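Local structure of geranylgeranyl pyrophosphate synthetase (Pyrococcus horikoshii, 1WY0) at residues A154-F159 with M171-G176; A180-S185 with R208-A213; F214-D219 with E305-M310; A248-N253 with Y297-Y302. The protein probably makes geranylgeranyl pyrophosphate by condensing isopentenyl pyrophosphate with shorter allylic pyrophosphates, as members of the polyprenyl synthetase family do. One frame throughout, in Å; residues are numbered along the deposited sequence.

Contact 1: residues A154-F159 with M171-G176; sequences ARDLEF and MEMISG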
loop_
_atom_site.group_PDB
_atom_site.type_symbol
_atom_site.label_atom_id
_atom_site.label_comp_id
_atom_site.label_asym_id
_atom_site.label_seq_id
_atom_site.Cartn_x
_atom_site.Cartn_y
_atom_site.Cartn_z
ATOM N N ALA A 154 -12.573 4.534 -3.049
ATOM C CA ALA A 154 -13.319 3.529 -3.809
ATOM C C ALA A 154 -14.691 4.094 -4.194
ATOM O O ALA A 154 -15.116 4.008 -5.343
ATOM C CB ALA A 154 -13.500 2.269 -2.985
ATOM N N ARG A 155 -15.391 4.663 -3.223
ATOM C CA ARG A 155 -16.698 5.244 -3.503
ATOM C C ARG A 155 -16.545 6.357 -4.524
ATOM O O ARG A 155 -17.427 6.581 -5.346
ATOM C CB ARG A 155 -17.320 5.819 -2.233
ATOM C CG ARG A 155 -17.524 4.820 -1.129
ATOM C CD ARG A 155 -18.473 5.395 -0.104
ATOM N NE ARG A 155 -17.965 5.239 1.245
ATOM C CZ ARG A 155 -18.298 4.255 2.073
ATOM N NH1 ARG A 155 -19.156 3.318 1.699
ATOM N NH2 ARG A 155 -17.766 4.220 3.284
ATOM N N ASP A 156 -15.415 7.053 -4.476
ATOM C CA ASP A 156 -15.182 8.140 -5.416
ATOM C C ASP A 156 -15.026 7.581 -6.825
ATOM O O ASP A 156 -15.445 8.213 -7.798
ATOM C CB ASP A 156 -13.950 8.960 -5.014
ATOM C CG ASP A 156 -13.949 10.347 -5.643
ATOM O OD1 ASP A 156 -15.051 10.923 -5.831
ATOM O OD2 ASP A 156 -12.861 10.880 -5.937
ATOM N N LEU A 157 -14.441 6.389 -6.939
ATOM C CA LEU A 157 -14.282 5.770 -8.252
ATOM C C LEU A 157 -15.648 5.341 -8.795
ATOM O O LEU A 157 -15.935 5.535 -9.967
ATOM C CB LEU A 157 -13.371 4.543 -8.184
ATOM C CG LEU A 157 -11.873 4.773 -8.026
ATOM C CD1 LEU A 157 -11.157 3.430 -7.976
ATOM C CD2 LEU A 157 -11.368 5.610 -9.181
ATOM N N GLU A 158 -16.485 4.759 -7.943
ATOM C CA GLU A 158 -17.812 4.314 -8.377
ATOM C C GLU A 158 -18.632 5.458 -8.970
ATOM O O GLU A 158 -19.411 5.248 -9.892
ATOM C CB GLU A 158 -18.578 3.673 -7.211
ATOM C CG GLU A 158 -18.032 2.303 -6.782
ATOM C CD GLU A 158 -18.477 1.157 -7.687
ATOM O OE1 GLU A 158 -19.545 0.564 -7.418
ATOM O OE2 GLU A 158 -17.762 0.849 -8.670
ATOM N N PHE A 159 -18.455 6.667 -8.445
ATOM C CA PHE A 159 -19.175 7.837 -8.943
ATOM C C PHE A 159 -19.043 7.969 -10.461
ATOM O O PHE A 159 -19.941 8.419 -11.160
ATOM C CB PHE A 159 -18.592 9.087 -8.280
ATOM C CG PHE A 159 -19.081 9.227 -6.868
ATOM C CD1 PHE A 159 -20.194 8.510 -6.437
ATOM C CD2 PHE A 159 -18.450 10.116 -6.015
ATOM C CE1 PHE A 159 -20.669 8.692 -5.144
ATOM C CE2 PHE A 159 -18.930 10.291 -4.723
ATOM C CZ PHE A 159 -20.039 9.582 -4.280
ATOM N N MET A 171 -20.908 13.379 0.802
ATOM C CA MET A 171 -20.391 13.517 2.160
ATOM C C MET A 171 -19.855 12.222 2.765
ATOM O O MET A 171 -18.944 12.253 3.584
ATOM C CB MET A 171 -21.468 14.096 3.087
ATOM C CG MET A 171 -21.756 15.575 2.891
ATOM S SD MET A 171 -20.289 16.611 2.738
ATOM C CE MET A 171 -19.706 16.615 4.450
ATOM N N GLU A 172 -20.412 11.084 2.385
ATOM C CA GLU A 172 -19.923 9.833 2.947
ATOM C C GLU A 172 -18.551 9.521 2.337
ATOM O O GLU A 172 -17.681 8.945 2.986
ATOM C CB GLU A 172 -20.915 8.704 2.658
ATOM C CG GLU A 172 -20.461 7.352 3.159
ATOM C CD GLU A 172 -21.405 6.233 2.774
ATOM O OE1 GLU A 172 -21.955 6.293 1.658
ATOM O OE2 GLU A 172 -21.583 5.284 3.575
ATOM N N MET A 173 -18.368 9.945 1.093
ATOM C CA MET A 173 -17.134 9.732 0.358
ATOM C C MET A 173 -16.030 10.664 0.858
ATOM O O MET A 173 -14.940 10.211 1.235
ATOM C CB MET A 173 -17.403 9.965 -1.133
ATOM C CG MET A 173 -16.181 9.883 -2.058
ATOM S SD MET A 173 -15.090 11.333 -2.020
ATOM C CE MET A 173 -15.963 12.498 -3.087
ATOM N N ILE A 174 -16.318 11.962 0.883
ATOM C CA ILE A 174 -15.279 12.899 1.294
ATOM C C ILE A 174 -14.853 12.667 2.746
ATOM O O ILE A 174 -13.720 12.908 3.142
ATOM C CB ILE A 174 -15.824 14.319 1.136
ATOM C CG1 ILE A 174 -14.675 15.329 1.142
ATOM C CG2 ILE A 174 -16.752 14.655 2.318
ATOM C CD1 ILE A 174 -13.778 15.197 -0.090
ATOM N N SER A 175 -15.827 12.219 3.559
ATOM C CA SER A 175 -15.532 11.979 4.966
ATOM C C SER A 175 -14.352 11.022 5.140
ATOM O O SER A 175 -13.550 11.129 6.058
ATOM C CB SER A 175 -16.783 11.389 5.622
ATOM O OG SER A 175 -16.490 11.044 6.976
ATOM N N GLY A 176 -14.280 10.031 4.235
ATOM C CA GLY A 176 -13.222 9.045 4.390
ATOM C C GLY A 176 -11.986 9.414 3.565
ATOM O O GLY A 176 -10.855 9.118 3.922
HETATM O O HOH W 1 -15.828 6.879 2.754
#
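Arg155 and Glu172 lay their flat groups one over the other where helix 132-159 meets helix 167-193, a roughly antiparallel pair within the all-helical isoprenoid synthase fold. The segment axes approach to 9.2 Å at an angle of 140° between their directions. Guanidinium and carboxylate planes differ by just 5°, and Glu172 CD sits 3.7 Å above the middle of the Arg155 guanidinium, the two side chains crossing at about a right angle. Stacked this way they form a long salt bridge, Arg155 NH1 to Glu172 OE2 at 3.6 Å, which rests on charge because no N-H points at the oxygen. In its own plane the guanidinium does something else: Arg155 NE donates to a water at 3.1 Å, and that water donates in turn to Glu172 O at 2.8 Å. An alanine in place of Arg155 would probably leave the Glu172 carboxylate without its stacked counter-charge and the bridging water without its NE donor. Arg155 also faces the second subunit, packing on Pro31 of that chain, with a weak, long ion pair to its Asp30.

Met173 fills the other half of the interface. Its CG is anti to the backbone N (chi1 176°), which sets that atom 3.9 Å from Phe159 CE2 and beside Asp156 CB. The chain then bends at both chi2 and chi3, and the thioether crosses the Asp156 side chain obliquely. There Met173 CE ends 3.3 Å from Asp156 OD1, while Asp156 OD2 is engaged in a salt bridge with Lys177.

Contact 2: residues A180-S185 with R208-A213; sequences ALFEAS and RNVGIA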
loop_
_atom_site.group_PDB
_atom_site.type_symbol
_atom_site.label_atom_id
_atom_site.label_comp_id
_atom_site.label_asym_id
_atom_site.label_seq_id
_atom_site.Cartn_x
_atom_site.Cartn_y
_atom_site.Cartn_z
ATOM N N ALA A 180 -10.976 11.528 7.258
ATOM C CA ALA A 180 -10.432 10.508 8.152
ATOM C C ALA A 180 -8.993 10.807 8.588
ATOM O O ALA A 180 -8.647 10.765 9.762
ATOM C CB ALA A 180 -10.489 9.159 7.432
ATOM N N LEU A 181 -8.132 11.071 7.587
ATOM C CA LEU A 181 -6.721 11.290 7.894
ATOM C C LEU A 181 -6.501 12.564 8.716
ATOM O O LEU A 181 -5.578 12.664 9.514
ATOM C CB LEU A 181 -5.949 11.378 6.577
ATOM C CG LEU A 181 -4.446 11.154 6.764
ATOM C CD1 LEU A 181 -4.137 9.797 7.399
ATOM C CD2 LEU A 181 -3.673 11.196 5.446
ATOM N N PHE A 182 -7.362 13.543 8.482
ATOM C CA PHE A 182 -7.228 14.788 9.209
ATOM C C PHE A 182 -7.612 14.525 10.652
ATOM O O PHE A 182 -6.915 14.936 11.573
ATOM C CB PHE A 182 -8.120 15.874 8.614
ATOM C CG PHE A 182 -7.375 17.130 8.266
ATOM C CD1 PHE A 182 -6.778 17.276 7.023
ATOM C CD2 PHE A 182 -7.240 18.152 9.197
ATOM C CE1 PHE A 182 -6.055 18.419 6.707
ATOM C CE2 PHE A 182 -6.513 19.307 8.892
ATOM C CZ PHE A 182 -5.922 19.436 7.646
ATOM N N GLU A 183 -8.715 13.816 10.845
ATOM C CA GLU A 183 -9.170 13.486 12.191
ATOM C C GLU A 183 -8.080 12.702 12.919
ATOM O O GLU A 183 -7.785 12.960 14.088
ATOM C CB GLU A 183 -10.440 12.643 12.126
ATOM C CG GLU A 183 -10.782 11.958 13.435
ATOM C CD GLU A 183 -12.030 11.123 13.338
ATOM O OE1 GLU A 183 -11.921 9.899 13.484
ATOM O OE2 GLU A 183 -13.120 11.678 13.100
ATOM N N ALA A 184 -7.485 11.742 12.217
ATOM C CA ALA A 184 -6.430 10.915 12.782
ATOM C C ALA A 184 -5.238 11.753 13.219
ATOM O O ALA A 184 -4.588 11.438 14.205
ATOM C CB ALA A 184 -5.986 9.879 11.772
ATOM N N SER A 185 -4.948 12.812 12.471
ATOM C CA SER A 185 -3.840 13.699 12.787
ATOM C C SER A 185 -4.042 14.319 14.173
ATOM O O SER A 185 -3.161 14.257 15.031
ATOM C CB SER A 185 -3.743 14.816 11.740
ATOM O OG SER A 185 -3.539 14.296 10.439
ATOM N N ARG A 208 -11.833 15.972 11.942
ATOM C CA ARG A 208 -12.821 15.489 10.986
ATOM C C ARG A 208 -13.466 16.646 10.219
ATOM O O ARG A 208 -13.565 16.649 8.998
ATOM C CB ARG A 208 -13.888 14.722 11.766
ATOM C CG ARG A 208 -14.742 13.831 10.867
ATOM C CD ARG A 208 -13.884 12.895 10.012
ATOM N NE ARG A 208 -14.616 11.663 9.708
ATOM C CZ ARG A 208 -14.021 10.499 10.023
ATOM N NH1 ARG A 208 -12.831 10.496 10.598
ATOM N NH2 ARG A 208 -14.615 9.346 9.704
ATOM N N ASN A 209 -13.941 17.639 10.994
ATOM C CA ASN A 209 -14.646 18.768 10.397
ATOM C C ASN A 209 -13.730 19.631 9.524
ATOM O O ASN A 209 -14.113 20.127 8.473
ATOM C CB ASN A 209 -15.220 19.614 11.533
ATOM C CG ASN A 209 -16.579 19.089 11.910
ATOM O OD1 ASN A 209 -17.539 19.173 11.152
ATOM N ND2 ASN A 209 -16.653 18.531 13.131
ATOM N N VAL A 210 -12.508 19.873 9.980
ATOM C CA VAL A 210 -11.589 20.708 9.230
ATOM C C VAL A 210 -11.198 19.992 7.939
ATOM O O VAL A 210 -11.206 20.588 6.863
ATOM C CB VAL A 210 -10.329 21.029 10.063
ATOM C CG1 VAL A 210 -9.246 21.631 9.181
ATOM C CG2 VAL A 210 -10.685 22.003 11.158
ATOM N N GLY A 211 -10.876 18.708 8.053
ATOM C CA GLY A 211 -10.503 17.931 6.885
ATOM C C GLY A 211 -11.555 18.005 5.794
ATOM O O GLY A 211 -11.232 18.187 4.617
ATOM N N ILE A 212 -12.822 17.884 6.175
ATOM C CA ILE A 212 -13.902 17.933 5.201
ATOM C C ILE A 212 -14.123 19.336 4.637
ATOM O O ILE A 212 -14.213 19.507 3.421
ATOM C CB ILE A 212 -15.215 17.378 5.813
ATOM C CG1 ILE A 212 -15.108 15.854 5.935
ATOM C CG2 ILE A 212 -16.409 17.748 4.955
ATOM C CD1 ILE A 212 -16.324 15.178 6.556
ATOM N N ALA A 213 -14.185 20.336 5.509
ATOM C CA ALA A 213 -14.409 21.714 5.075
ATOM C C ALA A 213 -13.317 22.244 4.145
ATOM O O ALA A 213 -13.590 23.036 3.252
ATOM C CB ALA A 213 -14.545 22.630 6.290
#
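Phe182 with Gly211 and Glu183 with Arg208 mark the closest backbone approaches of helices 167-193 and 197-224, near-antiparallel neighbours in the all-helical isoprenoid synthase fold, whose segment axes pass 7.3 Å apart at 143° between their directions. Gly211 makes such closeness possible: Phe182 CG rests 3.5 Å from Gly211 CA, and a CB on the glycine would clash with Phe182 CB. Further out on the same ring, Phe182 CE2 touches Val210 CG1 at 3.6 Å, a methyl that stands anti to its own backbone N.

The polar half belongs to Glu183 and Arg208. Glu183 reaches across fully extended, whereas the arginine chain bends at chi2 (53°), so that CD turns back toward the carboxylate. Glu183 OE2 consequently lies in the crook of the arginine: Arg208 CB is 3.4 Å from this oxygen, CG and CD are about as near, and Arg208 NH1 is at 2.8 Å in a salt bridge. Carboxylate and guanidinium planes are turned only 19° from each other. Arg208 NH1 also comes within 3.4 Å of Ala180 CA, with Ala180 N over one face of the guanidinium. Beyond the two segments, Arg208 NH2 forms a salt bridge with Glu148 of helix 132-159, and NE makes a weak hydrogen bond to Ser175 OG. A leucine replacing Arg208 would probably leave the Glu183 and Glu148 carboxylates without the cation they share. Two carboxylates drawn to one guanidinium probably have their charge partly balanced by it, and the arginine joins three helices at this point.

Contact 3: residues F214-D219 with E305-M310; sequences FQIWDD and EIAKDM
Ile216 uses both branches against segment 305-310: CG2 is anti to the backbone N, while CG1 is anti to the carbonyl carbon (chi1 -67°) and chi2 of 166° carries CD1 outward. Ile216 CG2 accordingly meets Ala307 CB at 3.9 Å, and Ile216 CD1 touches Ile306 CG2 at 4.1 Å. The same CD1 lies 4.2 Å from Met310 SD, the methionine coming in at about a right angle. Trp217 brings the six-membered part of its indole to the same Ala307 methyl, with Trp217 CE3 4.3 Å from Ala307 CB. These are contacts between helices 197-224 and 299-315, antiparallel neighbours of the isoprenoid synthase fold. Directly after Trp217, Asp218 and Asp219 begin the second DDxxD motif, which in this family typically binds magnesium and the substrate diphosphate. Gln215 NE2 donates to Asp219 OD1 at 3.0 Å, meeting it from above the carboxylate plane; Lys242 forms a salt bridge to that same oxygen. The indole is anchored from outside, Trp217 NE1 being hydrogen-bonded to Arg340 O. Lys308 CD approaches Trp217 CZ3 loosely, and Lys308 NZ forms a salt bridge with Glu305 OE1 at 3.0 Å.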
loop_
_atom_site.group_PDB
_atom_site.type_symbol
_atom_site.label_atom_id
_atom_site.label_comp_id
_atom_site.label_asym_id
_atom_site.label_seq_id
_atom_site.Cartn_x
_atom_site.Cartn_y
_atom_site.Cartn_z
ATOM N N PHE A 214 -12.078 21.826 4.374
ATOM C CA PHE A 214 -10.921 22.083 3.532
ATOM C C PHE A 214 -11.264 21.893 2.056
ATOM O O PHE A 214 -11.199 22.814 1.252
ATOM C CB PHE A 214 -9.810 21.114 3.936
ATOM C CG PHE A 214 -8.643 21.258 3.004
ATOM C CD1 PHE A 214 -7.995 22.484 2.898
ATOM C CD2 PHE A 214 -8.209 20.171 2.263
ATOM C CE1 PHE A 214 -6.905 22.615 2.050
ATOM C CE2 PHE A 214 -7.113 20.311 1.416
ATOM C CZ PHE A 214 -6.456 21.531 1.307
ATOM N N GLN A 215 -11.568 20.624 1.809
ATOM C CA GLN A 215 -11.853 20.179 0.456
ATOM C C GLN A 215 -13.066 20.907 -0.125
ATOM O O GLN A 215 -13.037 21.347 -1.270
ATOM C CB GLN A 215 -12.081 18.666 0.423
ATOM C CG GLN A 215 -12.191 18.122 -0.993
ATOM C CD GLN A 215 -10.962 18.464 -1.822
ATOM O OE1 GLN A 215 -9.848 18.064 -1.484
ATOM N NE2 GLN A 215 -11.158 19.220 -2.898
ATOM N N ILE A 216 -14.128 21.043 0.663
ATOM C CA ILE A 216 -15.325 21.735 0.190
ATOM C C ILE A 216 -15.007 23.171 -0.217
ATOM O O ILE A 216 -15.512 23.662 -1.223
ATOM C CB ILE A 216 -16.435 21.774 1.272
ATOM C CG1 ILE A 216 -16.969 20.364 1.539
ATOM C CG2 ILE A 216 -17.575 22.703 0.816
ATOM C CD1 ILE A 216 -17.811 20.277 2.807
ATOM N N TRP A 217 -14.170 23.843 0.567
ATOM C CA TRP A 217 -13.797 25.219 0.264
ATOM C C TRP A 217 -12.930 25.287 -0.997
ATOM O O TRP A 217 -12.987 26.267 -1.747
ATOM C CB TRP A 217 -13.057 25.839 1.457
ATOM C CG TRP A 217 -12.858 27.319 1.328
ATOM C CD1 TRP A 217 -11.689 27.977 1.063
ATOM C CD2 TRP A 217 -13.868 28.328 1.451
ATOM N NE1 TRP A 217 -11.910 29.339 1.015
ATOM C CE2 TRP A 217 -13.240 29.579 1.250
ATOM C CE3 TRP A 217 -15.245 28.297 1.714
ATOM C CZ2 TRP A 217 -13.941 30.790 1.303
ATOM C CZ3 TRP A 217 -15.946 29.503 1.769
ATOM C CH2 TRP A 217 -15.288 30.734 1.563
ATOM N N ASP A 218 -12.121 24.258 -1.230
ATOM C CA ASP A 218 -11.286 24.225 -2.428
ATOM C C ASP A 218 -12.174 24.119 -3.648
ATOM O O ASP A 218 -11.941 24.796 -4.650
ATOM C CB ASP A 218 -10.321 23.036 -2.401
ATOM C CG ASP A 218 -9.060 23.341 -1.639
ATOM O OD1 ASP A 218 -8.940 24.485 -1.144
ATOM O OD2 ASP A 218 -8.190 22.448 -1.536
ATOM N N ASP A 219 -13.188 23.263 -3.567
ATOM C CA ASP A 219 -14.113 23.098 -4.675
ATOM C C ASP A 219 -14.850 24.402 -4.943
ATOM O O ASP A 219 -15.121 24.737 -6.093
ATOM C CB ASP A 219 -15.102 21.967 -4.381
ATOM C CG ASP A 219 -14.414 20.607 -4.285
ATOM O OD1 ASP A 219 -13.242 20.519 -4.704
ATOM O OD2 ASP A 219 -15.040 19.632 -3.810
ATOM N N GLU A 305 -21.428 27.718 2.956
ATOM C CA GLU A 305 -21.991 27.772 4.302
ATOM C C GLU A 305 -21.705 26.502 5.079
ATOM O O GLU A 305 -21.357 26.555 6.258
ATOM C CB GLU A 305 -23.505 28.000 4.239
ATOM C CG GLU A 305 -23.886 29.398 3.808
ATOM C CD GLU A 305 -22.748 30.387 3.987
ATOM O OE1 GLU A 305 -22.283 30.571 5.132
ATOM O OE2 GLU A 305 -22.312 30.976 2.972
ATOM N N ILE A 306 -21.861 25.360 4.423
ATOM C CA ILE A 306 -21.591 24.093 5.079
ATOM C C ILE A 306 -20.158 24.085 5.585
ATOM O O ILE A 306 -19.889 23.692 6.720
ATOM C CB ILE A 306 -21.789 22.915 4.115
ATOM C CG1 ILE A 306 -23.280 22.707 3.869
ATOM C CG2 ILE A 306 -21.155 21.661 4.678
ATOM C CD1 ILE A 306 -24.107 22.662 5.151
ATOM N N ALA A 307 -19.241 24.531 4.733
ATOM C CA ALA A 307 -17.830 24.580 5.092
ATOM C C ALA A 307 -17.604 25.481 6.306
ATOM O O ALA A 307 -16.907 25.098 7.249
ATOM C CB ALA A 307 -17.012 25.080 3.909
ATOM N N LYS A 308 -18.195 26.675 6.283
ATOM C CA LYS A 308 -18.046 27.612 7.395
ATOM C C LYS A 308 -18.636 27.046 8.683
ATOM O O LYS A 308 -18.041 27.170 9.754
ATOM C CB LYS A 308 -18.705 28.952 7.059
ATOM C CG LYS A 308 -17.765 29.939 6.378
ATOM C CD LYS A 308 -18.444 30.650 5.221
ATOM C CE LYS A 308 -18.964 32.014 5.641
ATOM N NZ LYS A 308 -20.059 32.499 4.744
ATOM N N ASP A 309 -19.804 26.421 8.585
ATOM C CA ASP A 309 -20.419 25.841 9.765
ATOM C C ASP A 309 -19.509 24.788 10.390
ATOM O O ASP A 309 -19.271 24.801 11.597
ATOM C CB ASP A 309 -21.772 25.220 9.419
ATOM C CG ASP A 309 -22.818 26.260 9.067
ATOM O OD1 ASP A 309 -22.600 27.456 9.373
ATOM O OD2 ASP A 309 -23.866 25.882 8.496
ATOM N N MET A 310 -18.987 23.884 9.571
ATOM C CA MET A 310 -18.104 22.838 10.076
ATOM C C MET A 310 -16.881 23.447 10.756
ATOM O O MET A 310 -16.364 22.912 11.734
ATOM C CB MET A 310 -17.672 21.929 8.926
ATOM C CG MET A 310 -18.760 20.978 8.480
ATOM S SD MET A 310 -18.382 20.186 6.922
ATOM C CE MET A 310 -17.319 18.882 7.484
#

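Contact 4: residues A248-N253 with Y297-Y302; sequences AHFFEN and YGSIDY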
loop_
_atom_site.group_PDB
_atom_site.type_symbol
_atom_site.label_atom_id
_atom_site.label_comp_id
_atom_site.label_asym_id
_atom_site.label_seq_id
_atom_site.Cartn_x
_atom_site.Cartn_y
_atom_site.Cartn_z
ATOM N N ALA A 248 -23.554 18.121 -6.032
ATOM C CA ALA A 248 -24.550 17.258 -5.401
ATOM C C ALA A 248 -25.779 18.091 -5.025
ATOM O O ALA A 248 -26.915 17.658 -5.225
ATOM C CB ALA A 248 -23.972 16.588 -4.161
ATOM N N HIS A 249 -25.556 19.281 -4.478
ATOM C CA HIS A 249 -26.668 20.145 -4.105
ATOM C C HIS A 249 -27.462 20.521 -5.345
ATOM O O HIS A 249 -28.688 20.546 -5.323
ATOM C CB HIS A 249 -26.169 21.424 -3.436
ATOM C CG HIS A 249 -27.261 22.398 -3.111
ATOM N ND1 HIS A 249 -27.723 23.331 -4.015
ATOM C CD2 HIS A 249 -27.951 22.613 -1.967
ATOM C CE1 HIS A 249 -28.649 24.080 -3.444
ATOM N NE2 HIS A 249 -28.804 23.664 -2.199
ATOM N N PHE A 250 -26.765 20.817 -6.432
ATOM C CA PHE A 250 -27.454 21.213 -7.662
ATOM C C PHE A 250 -28.345 20.096 -8.219
ATOM O O PHE A 250 -29.489 20.302 -8.609
ATOM C CB PHE A 250 -26.407 21.605 -8.704
ATOM C CG PHE A 250 -27.056 21.699 -10.053
ATOM C CD1 PHE A 250 -26.947 20.640 -10.944
ATOM C CD2 PHE A 250 -27.728 22.853 -10.418
ATOM C CE1 PHE A 250 -27.513 20.737 -12.207
ATOM C CE2 PHE A 250 -28.295 22.946 -11.687
ATOM C CZ PHE A 250 -28.192 21.889 -12.583
ATOM N N PHE A 251 -27.769 18.878 -8.295
ATOM C CA PHE A 251 -28.547 17.741 -8.786
ATOM C C PHE A 251 -29.759 17.450 -7.891
ATOM O O PHE A 251 -30.791 16.957 -8.329
ATOM C CB PHE A 251 -27.638 16.509 -8.840
ATOM C CG PHE A 251 -26.775 16.564 -10.068
ATOM C CD1 PHE A 251 -27.249 17.176 -11.221
ATOM C CD2 PHE A 251 -25.518 15.983 -10.051
ATOM C CE1 PHE A 251 -26.457 17.212 -12.360
ATOM C CE2 PHE A 251 -24.729 16.024 -11.197
ATOM C CZ PHE A 251 -25.194 16.636 -12.352
ATOM N N GLU A 252 -29.596 17.743 -6.586
ATOM C CA GLU A 252 -30.708 17.506 -5.669
ATOM C C GLU A 252 -31.838 18.537 -5.829
ATOM O O GLU A 252 -32.998 18.281 -5.535
ATOM C CB GLU A 252 -30.190 17.515 -4.230
ATOM C CG GLU A 252 -30.990 16.556 -3.340
ATOM C CD GLU A 252 -30.138 16.085 -2.184
ATOM O OE1 GLU A 252 -29.214 15.318 -2.412
ATOM O OE2 GLU A 252 -30.447 16.449 -1.045
ATOM N N ASN A 253 -31.474 19.743 -6.298
ATOM C CA ASN A 253 -32.460 20.816 -6.257
ATOM C C ASN A 253 -32.949 21.283 -7.636
ATOM O O ASN A 253 -33.970 21.955 -7.761
ATOM C CB ASN A 253 -31.845 21.983 -5.483
ATOM C CG ASN A 253 -32.065 21.782 -4.004
ATOM O OD1 ASN A 253 -33.150 22.002 -3.472
ATOM N ND2 ASN A 253 -30.960 21.451 -3.310
ATOM N N TYR A 297 -29.504 27.908 -8.162
ATOM C CA TYR A 297 -30.078 27.148 -7.054
ATOM C C TYR A 297 -29.295 27.317 -5.743
ATOM O O TYR A 297 -29.458 26.554 -4.797
ATOM C CB TYR A 297 -30.110 25.667 -7.445
ATOM C CG TYR A 297 -31.048 25.451 -8.579
ATOM C CD1 TYR A 297 -32.405 25.254 -8.335
ATOM C CD2 TYR A 297 -30.568 25.404 -9.886
ATOM C CE1 TYR A 297 -33.275 25.021 -9.390
ATOM C CE2 TYR A 297 -31.433 25.163 -10.940
ATOM C CZ TYR A 297 -32.782 24.968 -10.694
ATOM O OH TYR A 297 -33.654 24.753 -11.744
ATOM N N GLY A 298 -28.387 28.313 -5.714
ATOM C CA GLY A 298 -27.678 28.605 -4.466
ATOM C C GLY A 298 -26.654 27.517 -4.108
ATOM O O GLY A 298 -26.074 27.493 -3.030
ATOM N N SER A 299 -26.413 26.601 -5.036
ATOM C CA SER A 299 -25.491 25.495 -4.787
ATOM C C SER A 299 -24.098 25.917 -4.307
ATOM O O SER A 299 -23.576 25.341 -3.361
ATOM C CB SER A 299 -25.372 24.629 -6.045
ATOM O OG SER A 299 -26.616 24.004 -6.337
ATOM N N ILE A 300 -23.486 26.908 -4.946
ATOM C CA ILE A 300 -22.164 27.322 -4.503
ATOM C C ILE A 300 -22.245 27.875 -3.077
ATOM O O ILE A 300 -21.538 27.416 -2.185
ATOM C CB ILE A 300 -21.541 28.381 -5.434
ATOM C CG1 ILE A 300 -21.424 27.830 -6.861
ATOM C CG2 ILE A 300 -20.163 28.747 -4.924
ATOM C CD1 ILE A 300 -20.751 28.772 -7.855
ATOM N N ASP A 301 -23.113 28.856 -2.872
ATOM C CA ASP A 301 -23.304 29.470 -1.559
ATOM C C ASP A 301 -23.603 28.384 -0.512
ATOM O O ASP A 301 -23.085 28.412 0.605
ATOM C CB ASP A 301 -24.466 30.472 -1.639
ATOM C CG ASP A 301 -24.235 31.709 -0.797
ATOM O OD1 ASP A 301 -24.408 31.640 0.446
ATOM O OD2 ASP A 301 -23.877 32.757 -1.384
ATOM N N TYR A 302 -24.442 27.426 -0.885
ATOM C CA TYR A 302 -24.793 26.330 0.007
ATOM C C TYR A 302 -23.543 25.648 0.557
ATOM O O TYR A 302 -23.379 25.532 1.770
ATOM C CB TYR A 302 -25.635 25.291 -0.735
ATOM C CG TYR A 302 -25.804 23.988 0.021
ATOM C CD1 TYR A 302 -26.775 23.851 1.015
ATOM C CD2 TYR A 302 -24.978 22.896 -0.251
ATOM C CE1 TYR A 302 -26.913 22.651 1.724
ATOM C CE2 TYR A 302 -25.103 21.702 0.443
ATOM C CZ TYR A 302 -26.070 21.585 1.431
ATOM O OH TYR A 302 -26.166 20.416 2.142
#
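Tyr297 opens the segment by leaning on Phe250, with Tyr297 CD2 3.8 Å from Phe250 CE2 and the ring planes inclined at 74°. Its CE1 also reaches Asn253 O at 3.5 Å, and its hydroxyl is hydrogen-bonded to Asp258 and to Asp255 N. Tyr297 O sits in the plane of the His249 ring, 2.9 Å from His249 CE1. Gly298, at positive phi, is the C-prime residue of a Schellman motif ending helix 283-296 and at once the N-cap of helix 299-315. Ser299 comes next: its OG shares a 2.7 Å hydrogen bond with His249 ND1, nearly straight at 162°, which fixes the rotation of the imidazole. Tyr302, with CG anti to its backbone N, then stacks on that imidazole in an offset fashion, planes 29° apart and Tyr302 CG 3.2 Å from His249 CD2. Tyr302 CB lies over the same face in a CH-pi contact, while Asn253 ND2 sits over the opposite face, toward its rim, and donates to His249 O. Helix 245-253 is thus packed against the joint between two helices: Phe250 reaches Leu293 and Leu294 of helix 283-296, and Tyr302 extends to Ile167 at the start of helix 167-193.

In the fold
Contact 2 is the buried one, its centre about 7 Å from the centre of the chain; contact 4 is the most peripheral at about 23 Å, with contacts 1 and 3 partly buried in between. Helix 167-193 serves contacts 1 and 2, helix 197-224 serves contacts 2 and 3, and helix 299-315 serves contacts 3 and 4, so the four form a chain through the fold. Ile212 of contact 2 packs on Met171 of contact 1 and on Met310 of contact 3. Chemistry shifts along the way: stacked charges and a water near the second subunit, an ion pair beside a glycine-tight, buried crossing, purely apolar packing across contact 3, then histidine and aromatic rings at a helix joint.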